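Local structure of peptide ABC transporter, peptide-binding protein (Thermus thermophilus, 2D5W) at residues G115-N120 with E187-F192; P358-F363 with S470-D475; N562-A567 with A596-S601. The protein binds oligopeptides, here a pentapeptide, and probably delivers them to a membrane ABC transporter for uptake into the cell. All coordinates share one frame; numbering follows the deposited sequence.

Contact 1 of 3, residues G115-N120 with E187-F192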
ATOM      1  N   GLY A 115      -1.373   3.149  22.167  1.00 13.61           N
ATOM      2  CA  GLY A 115      -0.603   4.209  21.549  1.00 12.40           C
ATOM      3  C   GLY A 115       0.285   3.772  20.397  1.00 10.55           C
ATOM      4  O   GLY A 115       1.007   4.595  19.843  1.00 11.29           O
ATOM      5  N   MET A 116       0.262   2.487  20.050  1.00 10.36           N
ATOM      6  CA  MET A 116       1.057   1.990  18.928  1.00 10.38           C
ATOM      7  C   MET A 116       0.464   2.676  17.693  1.00  9.91           C
ATOM      8  O   MET A 116      -0.749   2.644  17.490  1.00 10.43           O
ATOM      9  CB  MET A 116       0.908   0.470  18.822  1.00  9.70           C
ATOM     10  CG  MET A 116       1.739  -0.200  17.730  1.00  9.90           C
ATOM     11  SD  MET A 116       3.527  -0.026  17.928  1.00 10.18           S
ATOM     12  CE  MET A 116       3.777  -0.791  19.536  1.00 11.85           C
ATOM     13  N   PRO A 117       1.305   3.312  16.855  1.00  9.83           N
ATOM     14  CA  PRO A 117       0.792   3.995  15.659  1.00  9.59           C
ATOM     15  C   PRO A 117       0.378   3.066  14.521  1.00  8.72           C
ATOM     16  O   PRO A 117       0.884   3.175  13.403  1.00  9.70           O
ATOM     17  CB  PRO A 117       1.949   4.917  15.275  1.00  9.81           C
ATOM     18  CG  PRO A 117       3.146   4.101  15.646  1.00  9.89           C
ATOM     19  CD  PRO A 117       2.760   3.517  16.995  1.00 10.15           C
ATOM     20  N   VAL A 118      -0.562   2.170  14.801  1.00  8.79           N
ATOM     21  CA  VAL A 118      -1.022   1.220  13.799  1.00  9.41           C
ATOM     22  C   VAL A 118      -1.800   1.868  12.654  1.00  9.22           C
ATOM     23  O   VAL A 118      -2.473   2.889  12.827  1.00  9.62           O
ATOM     24  CB  VAL A 118      -1.899   0.110  14.441  1.00  9.17           C
ATOM     25  CG1 VAL A 118      -1.072  -0.684  15.456  1.00 10.01           C
ATOM     26  CG2 VAL A 118      -3.125   0.725  15.116  1.00 10.17           C
ATOM     27  N   LEU A 119      -1.697   1.251  11.482  1.00  9.79           N
ATOM     28  CA  LEU A 119      -2.378   1.713  10.278  1.00 10.18           C
ATOM     29  C   LEU A 119      -3.877   1.466  10.343  1.00 10.09           C
ATOM     30  O   LEU A 119      -4.663   2.241   9.806  1.00 10.21           O
ATOM     31  CB  LEU A 119      -1.831   0.978   9.056  1.00 11.70           C
ATOM     32  CG  LEU A 119      -0.369   1.187   8.673  1.00 12.59           C
ATOM     33  CD1 LEU A 119       0.069   0.100   7.697  1.00 14.81           C
ATOM     34  CD2 LEU A 119      -0.203   2.568   8.061  1.00 14.63           C
ATOM     35  N   ASN A 120      -4.265   0.369  10.983  1.00 11.05           N
ATOM     36  CA  ASN A 120      -5.674   0.012  11.091  1.00 12.84           C
ATOM     37  C   ASN A 120      -6.083  -0.253  12.530  1.00 11.32           C
ATOM     38  O   ASN A 120      -6.106  -1.398  12.988  1.00 11.65           O
ATOM     39  CB  ASN A 120      -5.988  -1.212  10.220  1.00 17.64           C
ATOM     40  CG  ASN A 120      -4.860  -2.224  10.200  1.00 22.85           C
ATOM     41  OD1 ASN A 120      -3.781  -1.955   9.668  1.00 28.39           O
ATOM     42  ND2 ASN A 120      -5.102  -3.396  10.776  1.00 27.60           N
ATOM     43  N   GLU A 187       7.657   8.147  19.696  1.00 11.57           N
ATOM     44  CA  GLU A 187       9.096   8.011  19.504  1.00 12.75           C
ATOM     45  C   GLU A 187       9.600   6.693  20.084  1.00 11.41           C
ATOM     46  O   GLU A 187      10.434   6.017  19.479  1.00 11.16           O
ATOM     47  CB  GLU A 187       9.831   9.183  20.162  1.00 16.11           C
ATOM     48  CG  GLU A 187      11.347   9.094  20.087  1.00 23.23           C
ATOM     49  CD  GLU A 187      12.030  10.347  20.605  1.00 27.08           C
ATOM     50  OE1 GLU A 187      11.770  10.733  21.765  1.00 30.41           O
ATOM     51  OE2 GLU A 187      12.827  10.944  19.850  1.00 30.77           O
ATOM     52  N   LEU A 188       9.092   6.331  21.258  1.00 11.61           N
ATOM     53  CA  LEU A 188       9.499   5.095  21.911  1.00 11.56           C
ATOM     54  C   LEU A 188       9.224   3.888  21.021  1.00 11.16           C
ATOM     55  O   LEU A 188      10.090   3.034  20.829  1.00 10.91           O
ATOM     56  CB  LEU A 188       8.749   4.926  23.234  1.00 14.29           C
ATOM     57  CG  LEU A 188       9.136   3.708  24.074  1.00 15.04           C
ATOM     58  CD1 LEU A 188      10.487   3.942  24.732  1.00 18.08           C
ATOM     59  CD2 LEU A 188       8.075   3.471  25.133  1.00 17.17           C
ATOM     60  N   TYR A 189       8.016   3.817  20.478  1.00 11.03           N
ATOM     61  CA  TYR A 189       7.661   2.694  19.625  1.00 11.24           C
ATOM     62  C   TYR A 189       8.383   2.716  18.280  1.00 10.43           C
ATOM     63  O   TYR A 189       8.789   1.665  17.786  1.00 11.59           O
ATOM     64  CB  TYR A 189       6.145   2.630  19.429  1.00 11.58           C
ATOM     65  CG  TYR A 189       5.383   2.269  20.689  1.00 12.79           C
ATOM     66  CD1 TYR A 189       5.862   1.291  21.563  1.00 12.80           C
ATOM     67  CD2 TYR A 189       4.161   2.873  20.986  1.00 13.19           C
ATOM     68  CE1 TYR A 189       5.142   0.923  22.699  1.00 14.08           C
ATOM     69  CE2 TYR A 189       3.434   2.509  22.116  1.00 13.43           C
ATOM     70  CZ  TYR A 189       3.929   1.536  22.966  1.00 13.97           C
ATOM     71  OH  TYR A 189       3.209   1.169  24.081  1.00 16.99           O
ATOM     72  N   ARG A 190       8.556   3.894  17.685  1.00 10.93           N
ATOM     73  CA  ARG A 190       9.267   3.966  16.407  1.00 10.81           C
ATOM     74  C   ARG A 190      10.695   3.467  16.596  1.00 11.32           C
ATOM     75  O   ARG A 190      11.208   2.696  15.782  1.00 11.83           O
ATOM     76  CB  ARG A 190       9.320   5.401  15.864  1.00 11.77           C
ATOM     77  CG  ARG A 190       7.984   5.988  15.452  1.00 12.86           C
ATOM     78  CD  ARG A 190       8.145   7.384  14.851  1.00 11.98           C
ATOM     79  NE  ARG A 190       8.601   7.366  13.460  1.00 13.12           N
ATOM     80  CZ  ARG A 190       9.842   7.624  13.057  1.00 12.29           C
ATOM     81  NH1 ARG A 190      10.792   7.923  13.936  1.00 15.76           N
ATOM     82  NH2 ARG A 190      10.134   7.595  11.763  1.00 14.35           N
ATOM     83  N   ASN A 191      11.336   3.907  17.675  1.00 11.46           N
ATOM     84  CA  ASN A 191      12.712   3.509  17.944  1.00 11.52           C
ATOM     85  C   ASN A 191      12.853   2.007  18.142  1.00 11.32           C
ATOM     86  O   ASN A 191      13.887   1.432  17.811  1.00 12.23           O
ATOM     87  CB  ASN A 191      13.267   4.267  19.155  1.00 13.19           C
ATOM     88  CG  ASN A 191      13.492   5.740  18.863  1.00 15.55           C
ATOM     89  OD1 ASN A 191      13.536   6.152  17.703  1.00 17.06           O
ATOM     90  ND2 ASN A 191      13.652   6.536  19.913  1.00 17.41           N
ATOM     91  N   PHE A 192      11.815   1.372  18.673  1.00 11.21           N
ATOM     92  CA  PHE A 192      11.830  -0.073  18.869  1.00 10.31           C
ATOM     93  C   PHE A 192      12.005  -0.753  17.508  1.00  9.62           C
ATOM     94  O   PHE A 192      12.918  -1.556  17.316  1.00 10.53           O
ATOM     95  CB  PHE A 192      10.522  -0.527  19.524  1.00 11.30           C
ATOM     96  CG  PHE A 192      10.288  -2.012  19.460  1.00 10.23           C
ATOM     97  CD1 PHE A 192      11.177  -2.902  20.055  1.00 10.14           C
ATOM     98  CD2 PHE A 192       9.174  -2.519  18.803  1.00 10.80           C
ATOM     99  CE1 PHE A 192      10.956  -4.280  19.992  1.00  9.88           C
ATOM    100  CE2 PHE A 192       8.946  -3.887  18.735  1.00 12.60           C
ATOM    101  CZ  PHE A 192       9.840  -4.769  19.331  1.00 11.51           C
TER
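The carbonyl oxygen of M116, whose side chain lies on the ring of Y189, is gripped by two donors: V118 N at 2.7 Å from M116 O, and the side-chain amide of Q499. The first bond closes an inverse gamma turn centred on P117, and the pair fixes the loop backbone just where it meets helix 182-194. M116 then covers one face of the tyrosine ring. Its CG stands anti to the backbone N (chi1 -177°), and two further bends in the chain bring the methyl CE over that face, 3.6 Å from the centroid of the Y189 ring and 15° off the ring normal, a CH-pi contact. The sulfur follows more obliquely, M116 SD lying 4.5 Å from the Y189 centroid, so the pair is also a Met-aromatic contact. G115 O lies at the edge of the ring, 3.8 Å from Y189 CD2. P117 CD packs instead on the stem of the side chain, 4.3 Å from Y189 CB. The hydroxyl of Y189 reaches the carbonyl of K114, which ties the far end of the ring to the same loop. The loop joins helix 101-112 to helix 121-126, and its later residues L119 and N120 pack on the bound peptide. M116 also touches V110 of helix 101-112, W166 of helix 159-173 and F193 of helix 182-194, a buried point where three helices converge.

Contact 2 of 3, residues P358-F363 with S470-D475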
ATOM      1  N   PRO A 358     -12.192  -0.630 -10.701  1.00 10.81           N
ATOM      2  CA  PRO A 358     -13.144  -1.529 -11.360  1.00 11.96           C
ATOM      3  C   PRO A 358     -12.925  -3.022 -11.101  1.00 12.12           C
ATOM      4  O   PRO A 358     -13.878  -3.800 -11.145  1.00 13.24           O
ATOM      5  CB  PRO A 358     -12.993  -1.169 -12.834  1.00 13.09           C
ATOM      6  CG  PRO A 358     -12.700   0.297 -12.778  1.00 13.87           C
ATOM      7  CD  PRO A 358     -11.700   0.391 -11.645  1.00 11.39           C
ATOM      8  N   VAL A 359     -11.685  -3.430 -10.839  1.00 11.95           N
ATOM      9  CA  VAL A 359     -11.418  -4.844 -10.575  1.00 13.25           C
ATOM     10  C   VAL A 359     -12.158  -5.317  -9.328  1.00 12.89           C
ATOM     11  O   VAL A 359     -12.371  -6.515  -9.146  1.00 14.90           O
ATOM     12  CB  VAL A 359      -9.905  -5.139 -10.407  1.00 13.81           C
ATOM     13  CG1 VAL A 359      -9.180  -4.913 -11.725  1.00 17.09           C
ATOM     14  CG2 VAL A 359      -9.314  -4.274  -9.315  1.00 13.94           C
ATOM     15  N   ASN A 360     -12.543  -4.380  -8.466  1.00 11.12           N
ATOM     16  CA  ASN A 360     -13.295  -4.724  -7.262  1.00 11.04           C
ATOM     17  C   ASN A 360     -14.779  -4.518  -7.589  1.00 11.25           C
ATOM     18  O   ASN A 360     -15.176  -3.436  -8.014  1.00 11.75           O
ATOM     19  CB  ASN A 360     -12.893  -3.818  -6.095  1.00 10.81           C
ATOM     20  CG  ASN A 360     -13.496  -4.268  -4.779  1.00 10.07           C
ATOM     21  OD1 ASN A 360     -14.695  -4.536  -4.692  1.00 12.11           O
ATOM     22  ND2 ASN A 360     -12.672  -4.350  -3.744  1.00 10.49           N
ATOM     23  N   PRO A 361     -15.618  -5.552  -7.396  1.00 12.04           N
ATOM     24  CA  PRO A 361     -17.049  -5.420  -7.694  1.00 12.96           C
ATOM     25  C   PRO A 361     -17.786  -4.302  -6.956  1.00 12.02           C
ATOM     26  O   PRO A 361     -18.908  -3.951  -7.325  1.00 12.37           O
ATOM     27  CB  PRO A 361     -17.604  -6.807  -7.366  1.00 15.07           C
ATOM     28  CG  PRO A 361     -16.677  -7.308  -6.314  1.00 16.15           C
ATOM     29  CD  PRO A 361     -15.321  -6.881  -6.834  1.00 14.13           C
ATOM     30  N   LEU A 362     -17.167  -3.744  -5.921  1.00 10.97           N
ATOM     31  CA  LEU A 362     -17.790  -2.656  -5.173  1.00 10.47           C
ATOM     32  C   LEU A 362     -17.745  -1.333  -5.948  1.00  9.92           C
ATOM     33  O   LEU A 362     -18.440  -0.383  -5.599  1.00 10.29           O
ATOM     34  CB  LEU A 362     -17.099  -2.480  -3.818  1.00 10.61           C
ATOM     35  CG  LEU A 362     -17.233  -3.659  -2.849  1.00  9.93           C
ATOM     36  CD1 LEU A 362     -16.339  -3.421  -1.640  1.00 11.35           C
ATOM     37  CD2 LEU A 362     -18.689  -3.824  -2.425  1.00 11.14           C
ATOM     38  N   PHE A 363     -16.919  -1.280  -6.988  1.00 10.02           N
ATOM     39  CA  PHE A 363     -16.772  -0.093  -7.830  1.00 10.09           C
ATOM     40  C   PHE A 363     -18.123   0.456  -8.295  1.00 10.68           C
ATOM     41  O   PHE A 363     -18.959  -0.288  -8.803  1.00 11.01           O
ATOM     42  CB  PHE A 363     -15.910  -0.453  -9.047  1.00 10.22           C
ATOM     43  CG  PHE A 363     -15.959   0.556 -10.165  1.00  9.39           C
ATOM     44  CD1 PHE A 363     -15.356   1.805 -10.037  1.00 10.52           C
ATOM     45  CD2 PHE A 363     -16.590   0.239 -11.366  1.00 11.00           C
ATOM     46  CE1 PHE A 363     -15.378   2.718 -11.093  1.00 11.12           C
ATOM     47  CE2 PHE A 363     -16.616   1.142 -12.422  1.00 11.90           C
ATOM     48  CZ  PHE A 363     -16.010   2.383 -12.286  1.00 12.34           C
ATOM     49  N   SER A 470      -4.489  -1.352  -3.357  1.00  9.29           N
ATOM     50  CA  SER A 470      -5.378  -2.013  -2.410  1.00 10.20           C
ATOM     51  C   SER A 470      -5.539  -3.511  -2.594  1.00 10.03           C
ATOM     52  O   SER A 470      -5.311  -4.054  -3.676  1.00 10.63           O
ATOM     53  CB  SER A 470      -6.770  -1.376  -2.478  1.00 11.28           C
ATOM     54  OG  SER A 470      -6.732   0.010  -2.193  1.00 13.08           O
ATOM     55  N   ASN A 471      -5.926  -4.173  -1.508  1.00 11.07           N
ATOM     56  CA  ASN A 471      -6.214  -5.599  -1.544  1.00 11.12           C
ATOM     57  C   ASN A 471      -7.744  -5.704  -1.514  1.00 10.94           C
ATOM     58  O   ASN A 471      -8.443  -4.688  -1.622  1.00 11.15           O
ATOM     59  CB  ASN A 471      -5.589  -6.337  -0.350  1.00 11.54           C
ATOM     60  CG  ASN A 471      -5.981  -5.739   0.983  1.00 12.49           C
ATOM     61  OD1 ASN A 471      -7.070  -5.198   1.139  1.00 12.57           O
ATOM     62  ND2 ASN A 471      -5.091  -5.850   1.963  1.00 16.94           N
ATOM     63  N   LEU A 472      -8.270  -6.915  -1.369  1.00 10.70           N
ATOM     64  CA  LEU A 472      -9.715  -7.116  -1.354  1.00 10.37           C
ATOM     65  C   LEU A 472     -10.401  -6.805  -0.026  1.00  9.15           C
ATOM     66  O   LEU A 472     -11.618  -6.944   0.094  1.00 10.39           O
ATOM     67  CB  LEU A 472     -10.043  -8.547  -1.789  1.00 11.50           C
ATOM     68  CG  LEU A 472      -9.974  -8.765  -3.302  1.00 11.91           C
ATOM     69  CD1 LEU A 472      -9.960 -10.251  -3.620  1.00 14.36           C
ATOM     70  CD2 LEU A 472     -11.159  -8.076  -3.965  1.00 12.61           C
ATOM     71  N   GLN A 473      -9.632  -6.388   0.972  1.00  9.76           N
ATOM     72  CA  GLN A 473     -10.218  -6.048   2.262  1.00 10.97           C
ATOM     73  C   GLN A 473     -10.624  -4.578   2.262  1.00 11.06           C
ATOM     74  O   GLN A 473     -10.118  -3.774   3.043  1.00 12.65           O
ATOM     75  CB  GLN A 473      -9.223  -6.334   3.384  1.00 11.80           C
ATOM     76  CG  GLN A 473      -8.777  -7.790   3.439  1.00 14.08           C
ATOM     77  CD  GLN A 473      -8.033  -8.120   4.714  1.00 15.39           C
ATOM     78  OE1 GLN A 473      -7.141  -7.383   5.133  1.00 19.12           O
ATOM     79  NE2 GLN A 473      -8.389  -9.238   5.336  1.00 16.50           N
ATOM     80  N   GLU A 474     -11.550  -4.241   1.370  1.00 10.82           N
ATOM     81  CA  GLU A 474     -12.027  -2.868   1.236  1.00 10.16           C
ATOM     82  C   GLU A 474     -13.043  -2.502   2.313  1.00 11.57           C
ATOM     83  O   GLU A 474     -14.072  -3.164   2.465  1.00 11.32           O
ATOM     84  CB  GLU A 474     -12.641  -2.671  -0.151  1.00 11.18           C
ATOM     85  CG  GLU A 474     -13.148  -1.254  -0.430  1.00 11.41           C
ATOM     86  CD  GLU A 474     -12.055  -0.197  -0.322  1.00 11.39           C
ATOM     87  OE1 GLU A 474     -11.010  -0.349  -0.991  1.00 13.23           O
ATOM     88  OE2 GLU A 474     -12.246   0.788   0.426  1.00 12.95           O
ATOM     89  N   ASP A 475     -12.747  -1.443   3.059  1.00 12.44           N
ATOM     90  CA  ASP A 475     -13.628  -0.981   4.127  1.00 12.93           C
ATOM     91  C   ASP A 475     -13.845   0.530   4.086  1.00 11.91           C
ATOM     92  O   ASP A 475     -14.509   1.087   4.962  1.00 12.88           O
ATOM     93  CB  ASP A 475     -13.051  -1.364   5.493  1.00 13.94           C
ATOM     94  CG  ASP A 475     -11.563  -1.096   5.592  1.00 16.00           C
ATOM     95  OD1 ASP A 475     -11.091  -0.115   4.982  1.00 14.33           O
ATOM     96  OD2 ASP A 475     -10.864  -1.861   6.284  1.00 17.42           O
TER
HETATM   97  O   HOH W   1     -13.663  -6.012  -1.321  1.00 10.89           O
HETATM   98  O   HOH W   2      -9.864  -3.656  -3.855  1.00 11.19           O
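The side-chain amide of N360 is the flat group at the middle of this contact, and L472 and E474 approach its nitrogen from opposite sides of the amide plane: L472 CD2 and E474 CB each lie 4.0 Å from N360 ND2. The amide and the carboxylate of E474 are turned 68° apart. N360 opens a type I beta turn, closed by F363 N on N360 O, and an Asx turn lies within it. The N360 side chain extends away from its own backbone nitrogen (chi1 -172°), and OD1 of N360 turns back to accept L362 N at 2.9 Å, a nearly straight bond (165°). This fixes the rotation of the amide and leaves ND2 directed at 470-475.

The two loops have no direct polar bond between them; two waters bridge them instead. Both accept from N360 ND2, one donating to L472 O at 2.7 Å and the other to N471 O at 2.8 Å. A single amide nitrogen thus links two successive carbonyls of the facing loop. Beside this polar link L362 CD1 rests on E474 CG at 4.0 Å, and F531 of helix 524-541 touches both residues. E474 OE2 accepts from both G476 N and W355 NE1. S470 OG is hydrogen-bonded to a polar side chain of the bound peptide, so the start of 470-475 borders the bound peptide in this family 5 solute-binding protein. A second Asx turn shapes 470-475: Q473 N meets N471 OD1 at 2.8 Å from above the carbonyl plane.

Contact 3 of 3, residues N562-A567 with A596-S601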
ATOM      1  N   ASN A 562       7.125 -18.611 -13.471  1.00  9.56           N
ATOM      2  CA  ASN A 562       6.385 -18.425 -12.235  1.00  9.07           C
ATOM      3  C   ASN A 562       6.475 -17.040 -11.599  1.00  9.47           C
ATOM      4  O   ASN A 562       5.974 -16.826 -10.496  1.00 10.45           O
ATOM      5  CB  ASN A 562       6.749 -19.531 -11.240  1.00  9.99           C
ATOM      6  CG  ASN A 562       6.433 -20.911 -11.788  1.00  8.71           C
ATOM      7  OD1 ASN A 562       5.480 -21.077 -12.551  1.00 10.34           O
ATOM      8  ND2 ASN A 562       7.225 -21.905 -11.403  1.00 10.66           N
ATOM      9  N   TYR A 563       7.107 -16.103 -12.303  1.00  9.24           N
ATOM     10  CA  TYR A 563       7.192 -14.716 -11.839  1.00  8.91           C
ATOM     11  C   TYR A 563       5.929 -14.130 -12.467  1.00  8.74           C
ATOM     12  O   TYR A 563       5.976 -13.503 -13.528  1.00  9.73           O
ATOM     13  CB  TYR A 563       8.433 -14.024 -12.407  1.00  9.52           C
ATOM     14  CG  TYR A 563       8.672 -12.646 -11.826  1.00  8.73           C
ATOM     15  CD1 TYR A 563       9.415 -12.482 -10.657  1.00  8.66           C
ATOM     16  CD2 TYR A 563       8.116 -11.512 -12.416  1.00  9.02           C
ATOM     17  CE1 TYR A 563       9.599 -11.221 -10.088  1.00  8.76           C
ATOM     18  CE2 TYR A 563       8.290 -10.247 -11.856  1.00  8.84           C
ATOM     19  CZ  TYR A 563       9.030 -10.110 -10.692  1.00  8.66           C
ATOM     20  OH  TYR A 563       9.191  -8.866 -10.127  1.00  9.38           O
ATOM     21  N   VAL A 564       4.804 -14.357 -11.798  1.00  9.43           N
ATOM     22  CA  VAL A 564       3.496 -13.951 -12.291  1.00 10.37           C
ATOM     23  C   VAL A 564       2.703 -13.154 -11.270  1.00 10.28           C
ATOM     24  O   VAL A 564       2.754 -13.434 -10.072  1.00 11.00           O
ATOM     25  CB  VAL A 564       2.693 -15.214 -12.692  1.00 11.14           C
ATOM     26  CG1 VAL A 564       1.267 -14.853 -13.087  1.00 12.74           C
ATOM     27  CG2 VAL A 564       3.411 -15.928 -13.827  1.00 11.01           C
ATOM     28  N   ALA A 565       1.961 -12.167 -11.761  1.00  9.91           N
ATOM     29  CA  ALA A 565       1.139 -11.323 -10.913  1.00 10.25           C
ATOM     30  C   ALA A 565      -0.282 -11.267 -11.462  1.00 10.63           C
ATOM     31  O   ALA A 565      -0.520 -11.545 -12.638  1.00 11.81           O
ATOM     32  CB  ALA A 565       1.729  -9.913 -10.849  1.00 11.73           C
ATOM     33  N   SER A 566      -1.225 -10.920 -10.596  1.00 11.85           N
ATOM     34  CA  SER A 566      -2.620 -10.786 -10.989  1.00 11.82           C
ATOM     35  C   SER A 566      -3.146  -9.577 -10.230  1.00 11.63           C
ATOM     36  O   SER A 566      -2.409  -8.952  -9.474  1.00 13.23           O
ATOM     37  CB  SER A 566      -3.420 -12.034 -10.612  1.00 11.91           C
ATOM     38  OG  SER A 566      -3.519 -12.159  -9.206  1.00 12.97           O
ATOM     39  N   ALA A 567      -4.416  -9.250 -10.426  1.00 12.40           N
ATOM     40  CA  ALA A 567      -5.000  -8.098  -9.751  1.00 12.21           C
ATOM     41  C   ALA A 567      -4.786  -8.110  -8.240  1.00 12.57           C
ATOM     42  O   ALA A 567      -4.506  -7.073  -7.638  1.00 13.00           O
ATOM     43  CB  ALA A 567      -6.488  -8.015 -10.062  1.00 13.63           C
ATOM     44  N   ALA A 596      -0.382 -14.736 -19.104  1.00 14.77           N
ATOM     45  CA  ALA A 596      -1.419 -14.355 -20.060  1.00 15.96           C
ATOM     46  C   ALA A 596      -2.842 -14.179 -19.526  1.00 17.27           C
ATOM     47  O   ALA A 596      -3.447 -13.119 -19.700  1.00 17.94           O
ATOM     48  CB  ALA A 596      -1.427 -15.337 -21.226  1.00 17.53           C
ATOM     49  N   LYS A 597      -3.370 -15.206 -18.872  1.00 18.57           N
ATOM     50  CA  LYS A 597      -4.741 -15.162 -18.366  1.00 20.09           C
ATOM     51  C   LYS A 597      -5.048 -14.094 -17.317  1.00 19.92           C
ATOM     52  O   LYS A 597      -6.215 -13.787 -17.073  1.00 20.82           O
ATOM     53  CB  LYS A 597      -5.138 -16.534 -17.816  1.00 22.08           C
ATOM     54  CG  LYS A 597      -4.395 -16.941 -16.556  1.00 22.70           C
ATOM     55  CD  LYS A 597      -4.832 -18.317 -16.071  1.00 24.76           C
ATOM     56  CE  LYS A 597      -4.379 -19.412 -17.024  1.00 24.88           C
ATOM     57  NZ  LYS A 597      -2.892 -19.474 -17.126  1.00 24.38           N
ATOM     58  N   TYR A 598      -4.017 -13.523 -16.704  1.00 17.56           N
ATOM     59  CA  TYR A 598      -4.222 -12.502 -15.679  1.00 16.33           C
ATOM     60  C   TYR A 598      -3.898 -11.101 -16.186  1.00 15.65           C
ATOM     61  O   TYR A 598      -4.117 -10.116 -15.482  1.00 17.12           O
ATOM     62  CB  TYR A 598      -3.340 -12.789 -14.465  1.00 14.42           C
ATOM     63  CG  TYR A 598      -3.386 -14.218 -13.990  1.00 14.40           C
ATOM     64  CD1 TYR A 598      -4.527 -14.739 -13.380  1.00 13.82           C
ATOM     65  CD2 TYR A 598      -2.289 -15.058 -14.165  1.00 15.18           C
ATOM     66  CE1 TYR A 598      -4.571 -16.066 -12.958  1.00 13.92           C
ATOM     67  CE2 TYR A 598      -2.322 -16.380 -13.750  1.00 14.15           C
ATOM     68  CZ  TYR A 598      -3.463 -16.880 -13.148  1.00 13.08           C
ATOM     69  OH  TYR A 598      -3.485 -18.197 -12.756  1.00 15.59           O
ATOM     70  N   ALA A 599      -3.378 -11.017 -17.405  1.00 15.79           N
ATOM     71  CA  ALA A 599      -2.998  -9.732 -17.978  1.00 16.32           C
ATOM     72  C   ALA A 599      -3.943  -9.269 -19.074  1.00 17.44           C
ATOM     73  O   ALA A 599      -4.757 -10.044 -19.576  1.00 17.44           O
ATOM     74  CB  ALA A 599      -1.580  -9.818 -18.525  1.00 16.51           C
ATOM     75  N   LEU A 600      -3.827  -7.996 -19.436  1.00 17.17           N
ATOM     76  CA  LEU A 600      -4.645  -7.424 -20.496  1.00 19.43           C
ATOM     77  C   LEU A 600      -4.282  -8.122 -21.802  1.00 21.28           C
ATOM     78  O   LEU A 600      -3.158  -8.600 -21.964  1.00 19.35           O
ATOM     79  CB  LEU A 600      -4.377  -5.924 -20.626  1.00 20.63           C
ATOM     80  CG  LEU A 600      -4.841  -5.032 -19.474  1.00 22.60           C
ATOM     81  CD1 LEU A 600      -4.327  -3.617 -19.688  1.00 24.23           C
ATOM     82  CD2 LEU A 600      -6.362  -5.047 -19.394  1.00 24.06           C
ATOM     83  N   SER A 601      -5.237  -8.177 -22.726  1.00 24.72           N
ATOM     84  CA  SER A 601      -5.029  -8.818 -24.020  1.00 29.09           C
ATOM     85  C   SER A 601      -3.714  -8.401 -24.667  1.00 31.57           C
ATOM     86  O   SER A 601      -3.259  -7.270 -24.493  1.00 32.15           O
ATOM     87  CB  SER A 601      -6.189  -8.487 -24.962  1.00 29.25           C
ATOM     88  OG  SER A 601      -7.419  -8.958 -24.443  1.00 32.69           O
TER
HETATM   89  O   HOH W   3      -5.579 -10.131 -13.023  1.00 17.06           O
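Y598 closes a short 3-10 turn, 596-598, in the C-terminal tail and presses against V564, A565 and S566 of the extended loop that follows strand 560-561. The turn carries its own bond, A599 N to A596 O at 3.1 Å. V564 crosses the tyrosine at about a right angle: CG1, the branch trans to N (chi1 174°), reaches Y598 CD2 at 3.7 Å. Further along the loop, A565 O lies 3.6 Å from Y598 CB, and S566 CB meets the same Y598 CB at 3.9 Å. One face of the ring is covered from within the turn, with K597 CG above its centre. The phenol oxygen is hydrogen-bonded to D50 OD2, while A565 O accepts from Q595 NE2 just before the turn. A water completes the link, accepting from A567 N at 3.0 Å and donating to Y598 O at 2.9 Å. Beyond the turn, L600 pairs through its backbone with F297 of strand 293-308. The C-terminal tail of this family 5 solute-binding protein thus docks, through a 3-10 turn and its aromatic side chain, onto the loop after strand 560-561.

How the contacts relate
The three contacts follow one another along the chain, each closing before the next opens. Contacts 1 and 2 have centres about 28 Å apart, but their nearest atoms are only about 6 Å apart, and residues of both meet the bound peptide: contact 1 through 119-120, contact 2 through S470. They therefore probably help shape the peptide site from separate parts of the fold. The centre of contact 3 is about 36 Å from that of contact 1, across the chain's centre, and about 18 Å from that of contact 2. Contacts 2 and 3 both lean on strands 293-308 and 544-557 of one mixed sheet, and Y568, directly after 562-567, packs on N360 and L472.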